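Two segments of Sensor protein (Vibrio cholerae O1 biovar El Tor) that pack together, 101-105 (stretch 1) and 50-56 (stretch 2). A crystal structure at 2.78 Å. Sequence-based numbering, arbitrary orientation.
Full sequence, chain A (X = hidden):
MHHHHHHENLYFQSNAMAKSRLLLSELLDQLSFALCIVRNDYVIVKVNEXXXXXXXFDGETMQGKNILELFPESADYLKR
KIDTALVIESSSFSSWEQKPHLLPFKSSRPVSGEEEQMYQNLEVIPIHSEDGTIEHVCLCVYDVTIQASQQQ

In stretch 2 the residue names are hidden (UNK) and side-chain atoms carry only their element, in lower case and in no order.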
ATOM      1  N   HIS A 101     -21.917  16.150  -5.541  1.00 72.71           N
ATOM      2  CA  HIS A 101     -20.748  15.272  -5.563  1.00 70.07           C
ATOM      3  C   HIS A 101     -21.064  13.928  -6.193  1.00 69.00           C
ATOM      4  O   HIS A 101     -22.099  13.344  -5.929  1.00 68.63           O
ATOM      5  CB  HIS A 101     -20.228  15.046  -4.141  1.00 69.91           C
ATOM      6  CG  HIS A 101     -19.477  16.213  -3.576  1.00 69.17           C
ATOM      7  ND1 HIS A 101     -18.108  16.209  -3.414  1.00 67.62           N
ATOM      8  CD2 HIS A 101     -19.906  17.420  -3.136  1.00 68.96           C
ATOM      9  CE1 HIS A 101     -17.724  17.363  -2.898  1.00 67.79           C
ATOM     10  NE2 HIS A 101     -18.795  18.117  -2.725  1.00 68.54           N
ATOM     11  N   LEU A 102     -20.146  13.431  -7.008  1.00 67.91           N
ATOM     12  CA  LEU A 102     -20.250  12.095  -7.598  1.00 67.42           C
ATOM     13  C   LEU A 102     -20.360  10.957  -6.576  1.00 67.76           C
ATOM     14  O   LEU A 102     -21.076   9.986  -6.798  1.00 67.76           O
ATOM     15  CB  LEU A 102     -19.038  11.840  -8.492  1.00 67.14           C
ATOM     16  CG  LEU A 102     -18.981  10.547  -9.295  1.00 66.19           C
ATOM     17  CD1 LEU A 102     -19.982  10.624 -10.385  1.00 65.60           C
ATOM     18  CD2 LEU A 102     -17.592  10.359  -9.884  1.00 65.70           C
ATOM     19  N   LEU A 103     -19.643  11.082  -5.464  1.00 68.01           N
ATOM     20  CA  LEU A 103     -19.589  10.034  -4.456  1.00 68.67           C
ATOM     21  C   LEU A 103     -20.066  10.533  -3.093  1.00 69.66           C
ATOM     22  O   LEU A 103     -19.757  11.656  -2.711  1.00 69.63           O
ATOM     23  CB  LEU A 103     -18.171   9.477  -4.387  1.00 68.37           C
ATOM     24  CG  LEU A 103     -17.805   8.664  -5.624  1.00 67.73           C
ATOM     25  CD1 LEU A 103     -16.331   8.644  -5.834  1.00 67.02           C
ATOM     26  CD2 LEU A 103     -18.336   7.258  -5.488  1.00 68.25           C
ATOM     27  N   PRO A 104     -20.812   9.689  -2.350  1.00 71.02           N
ATOM     28  CA  PRO A 104     -21.602  10.141  -1.196  1.00 72.05           C
ATOM     29  C   PRO A 104     -20.881  10.352   0.155  1.00 72.98           C
ATOM     30  O   PRO A 104     -21.566  10.522   1.185  1.00 73.22           O
ATOM     31  CB  PRO A 104     -22.647   9.025  -1.051  1.00 72.11           C
ATOM     32  CG  PRO A 104     -21.945   7.805  -1.521  1.00 71.50           C
ATOM     33  CD  PRO A 104     -21.035   8.258  -2.633  1.00 71.00           C
ATOM     34  N   PHE A 105     -19.545  10.346   0.172  1.00 73.26           N
ATOM     35  CA  PHE A 105     -18.811  10.593   1.423  1.00 73.87           C
ATOM     36  C   PHE A 105     -18.387  12.065   1.513  1.00 73.89           C
ATOM     37  O   PHE A 105     -19.210  12.977   1.395  1.00 73.95           O
ATOM     38  CB  PHE A 105     -17.575   9.690   1.527  1.00 73.86           C
ATOM     39  CG  PHE A 105     -17.432   8.952   2.843  1.00 74.91           C
ATOM     40  CD1 PHE A 105     -17.629   9.593   4.062  1.00 75.25           C
ATOM     41  CD2 PHE A 105     -17.055   7.609   2.847  1.00 75.34           C
ATOM     42  CE1 PHE A 105     -17.484   8.905   5.265  1.00 76.10           C
ATOM     43  CE2 PHE A 105     -16.900   6.905   4.040  1.00 76.02           C
ATOM     44  CZ  PHE A 105     -17.117   7.555   5.256  1.00 76.52           C
ATOM     45  N   UNK A  50     -13.623  -0.198  -4.670  1.00 47.19           N
ATOM     46  CA  UNK A  50     -13.953   0.910  -3.791  1.00 47.73           C
ATOM     47  C   UNK A  50     -14.946   1.888  -4.426  1.00 48.38           C
ATOM     48  O   UNK A  50     -15.793   2.445  -3.727  1.00 48.56           O
ATOM     49  c   UNK A  50     -12.977   4.012  -2.580  1.00 49.91           C
ATOM     50  o   UNK A  50     -13.593   5.503   0.703  1.00 55.01           O
ATOM     51  c   UNK A  50     -13.092   2.269  -0.952  1.00 50.17           C
ATOM     52  c   UNK A  50     -12.685   1.635  -3.357  1.00 47.49           C
ATOM     53  c   UNK A  50     -13.364   4.564  -0.279  1.00 52.80           C
ATOM     54  c   UNK A  50     -12.921   2.655  -2.278  1.00 48.75           C
ATOM     55  c   UNK A  50     -13.318   3.210   0.050  1.00 52.40           C
ATOM     56  c   UNK A  50     -13.193   4.971  -1.591  1.00 51.82           C
ATOM     57  N   UNK A  51     -14.835   2.088  -5.740  1.00 49.17           N
ATOM     58  CA  UNK A  51     -15.768   2.916  -6.509  1.00 49.94           C
ATOM     59  C   UNK A  51     -17.154   2.289  -6.497  1.00 51.30           C
ATOM     60  O   UNK A  51     -18.123   2.972  -6.167  1.00 51.28           O
ATOM     61  c   UNK A  51     -15.360   5.339  -9.059  1.00 48.44           C
ATOM     62  c   UNK A  51     -15.984   4.140  -8.763  1.00 48.59           C
ATOM     63  c   UNK A  51     -15.268   3.076  -7.953  1.00 49.80           C
ATOM     64  c   UNK A  51     -17.281   6.092 -10.310  1.00 46.99           C
ATOM     65  c   UNK A  51     -16.009   6.321  -9.824  1.00 47.91           C
ATOM     66  c   UNK A  51     -17.903   4.904 -10.041  1.00 47.96           C
ATOM     67  c   UNK A  51     -17.251   3.921  -9.279  1.00 48.52           C
ATOM     68  N   UNK A  52     -17.239   0.998  -6.836  1.00 52.88           N
ATOM     69  CA  UNK A  52     -18.510   0.256  -6.848  1.00 54.92           C
ATOM     70  C   UNK A  52     -19.249   0.399  -5.539  1.00 55.69           C
ATOM     71  O   UNK A  52     -20.435   0.711  -5.527  1.00 56.15           O
ATOM     72  o   UNK A  52     -16.319  -3.547  -8.869  1.00 63.73           O
ATOM     73  c   UNK A  52     -17.665  -1.618  -8.391  1.00 58.42           C
ATOM     74  c   UNK A  52     -18.305  -1.237  -7.078  1.00 55.33           C
ATOM     75  o   UNK A  52     -18.437  -3.886  -8.296  1.00 64.35           O
ATOM     76  c   UNK A  52     -17.456  -3.127  -8.524  1.00 62.41           C
ATOM     77  N   UNK A  53     -18.540   0.158  -4.445  1.00 56.69           N
ATOM     78  CA  UNK A  53     -19.138   0.111  -3.130  1.00 57.95           C
ATOM     79  C   UNK A  53     -19.799   1.434  -2.754  1.00 58.90           C
ATOM     80  O   UNK A  53     -20.699   1.464  -1.906  1.00 59.30           O
ATOM     81  c   UNK A  53     -18.098  -0.297  -2.083  1.00 57.96           C
ATOM     82  o   UNK A  53     -17.074   0.675  -1.965  1.00 58.13           O
ATOM     83  N   UNK A  54     -19.393   2.518  -3.406  1.00 59.61           N
ATOM     84  CA  UNK A  54     -19.897   3.838  -3.036  1.00 60.66           C
ATOM     85  C   UNK A  54     -20.903   4.450  -4.014  1.00 60.86           C
ATOM     86  O   UNK A  54     -21.379   5.560  -3.814  1.00 61.14           O
ATOM     87  n   UNK A  54     -15.344   7.592  -0.748  1.00 69.58           N
ATOM     88  c   UNK A  54     -16.646   7.686  -0.997  1.00 69.23           C
ATOM     89  c   UNK A  54     -18.732   4.772  -2.736  1.00 60.84           C
ATOM     90  n   UNK A  54     -17.223   8.878  -1.099  1.00 70.29           N
ATOM     91  c   UNK A  54     -17.898   4.251  -1.559  1.00 63.18           C
ATOM     92  n   UNK A  54     -17.384   6.594  -1.144  1.00 68.09           N
ATOM     93  c   UNK A  54     -16.862   5.238  -1.079  1.00 65.54           C
ATOM     94  N   UNK A  55     -21.242   3.715  -5.060  1.00 61.29           N
ATOM     95  CA  UNK A  55     -22.277   4.145  -5.974  1.00 61.70           C
ATOM     96  C   UNK A  55     -23.392   3.126  -5.952  1.00 62.74           C
ATOM     97  O   UNK A  55     -23.198   1.998  -5.487  1.00 62.65           O
ATOM     98  c   UNK A  55     -21.754   4.336  -7.415  1.00 61.55           C
ATOM     99  c   UNK A  55     -20.831   5.526  -7.484  1.00 61.30           C
ATOM    100  c   UNK A  55     -21.048   3.091  -7.921  1.00 61.15           C
ATOM    101  N   UNK A  56     -24.558   3.533  -6.446  1.00 63.79           N
ATOM    102  CA  UNK A  56     -25.712   2.642  -6.555  1.00 65.03           C
ATOM    103  C   UNK A  56     -25.440   1.480  -7.502  1.00 65.70           C
ATOM    104  O   UNK A  56     -25.961   0.387  -7.320  1.00 65.76           O
ATOM    105  c   UNK A  56     -27.828   5.238  -8.580  1.00 65.54           C
ATOM    106  c   UNK A  56     -26.657   4.344  -8.157  1.00 65.15           C
ATOM    107  c   UNK A  56     -27.576   4.133  -5.811  1.00 65.00           C
ATOM    108  c   UNK A  56     -26.973   3.393  -6.997  1.00 64.93           C
TER

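Position 50 carries eight side-chain atoms: one carbon, then a ring of six carbons bearing a single oxygen. Its CA-to-CB bond points sideways. A hydroxylated six-membered ring identifies Tyr50, whose OH approaches Phe105 CD2 at 4.6 Å.

Position 51 has seven side-chain carbons, one leading into a six-membered ring with no heteroatom. The ring's far carbon lies 4.3 Å from Leu102 CD2, approached obliquely. The bare ring makes this Phe51, and the carbon is CZ. Its chi1 of -168° (t) carries the ring nearer to stretch 1 than the sideways CA-to-CB bond alone would suggest.

Position 52 shows a chain of three carbons, the third carrying two oxygens. CA-to-CB points away from stretch 1; the nearest side-chain approach, from CB of position 52 to Leu103 CD2, is 8.6 Å. Two oxygens on the third carbon, where an amide would have one oxygen and one nitrogen, make this Glu52.

Position 53 has one carbon and one oxygen, too far away to touch stretch 1. This is Ser53; its OG donates a hydrogen bond to Tyr50 O at 2.8 Å, folding the short side chain back onto the helix.

Position 54 has three carbons, a nitrogen, then a carbon bearing two more nitrogens. This planar group reaches Leu103, Pro104 and Phe105, and the CA-to-CB bond points toward them. The guanidinium identifies Arg54. Its NH2 lies 3.5 Å from Leu103 CB, while its NH1 donates to Tyr50 OH at 3.1 Å (angle 141°), a bond within stretch 2; chi3 of 37° (p) bends the chain near its end.

Position 55 has three carbons, forked at the first, and one branch tip is 3.6 Å from Leu103 CD2. The fork without further extension gives Val55, and the tip is CG1.

Position 56 has four carbons, forked at the first, with one arm two carbons long. It is Ile56; its CG2 is 8.0 Å from Pro104 CG, so it makes no contact.

The contact centres on Leu103 and Arg54, whose CA atoms are 6.4 Å apart. Leu103 points toward stretch 2 and meets Val55 through the CD2–CG1 approach, while Leu102 CD2 adds its apolar contact with Phe51 CZ. Arg54 contributes the largest covered area, 118 Å², yet its NH2, 3.0 Å from Phe105 N, faces another donor. The proline ring also meets the backbone, with Pro104 CD 3.0 Å from Arg54 O. With 366 Å² buried in total, the contact combines apolar packing of Leu102 and Leu103 with coverage of Arg54 by Leu103, Pro104 and Phe105, without a hydrogen bond across the stretches.

Stretch 2 (50-56) YFESRVI
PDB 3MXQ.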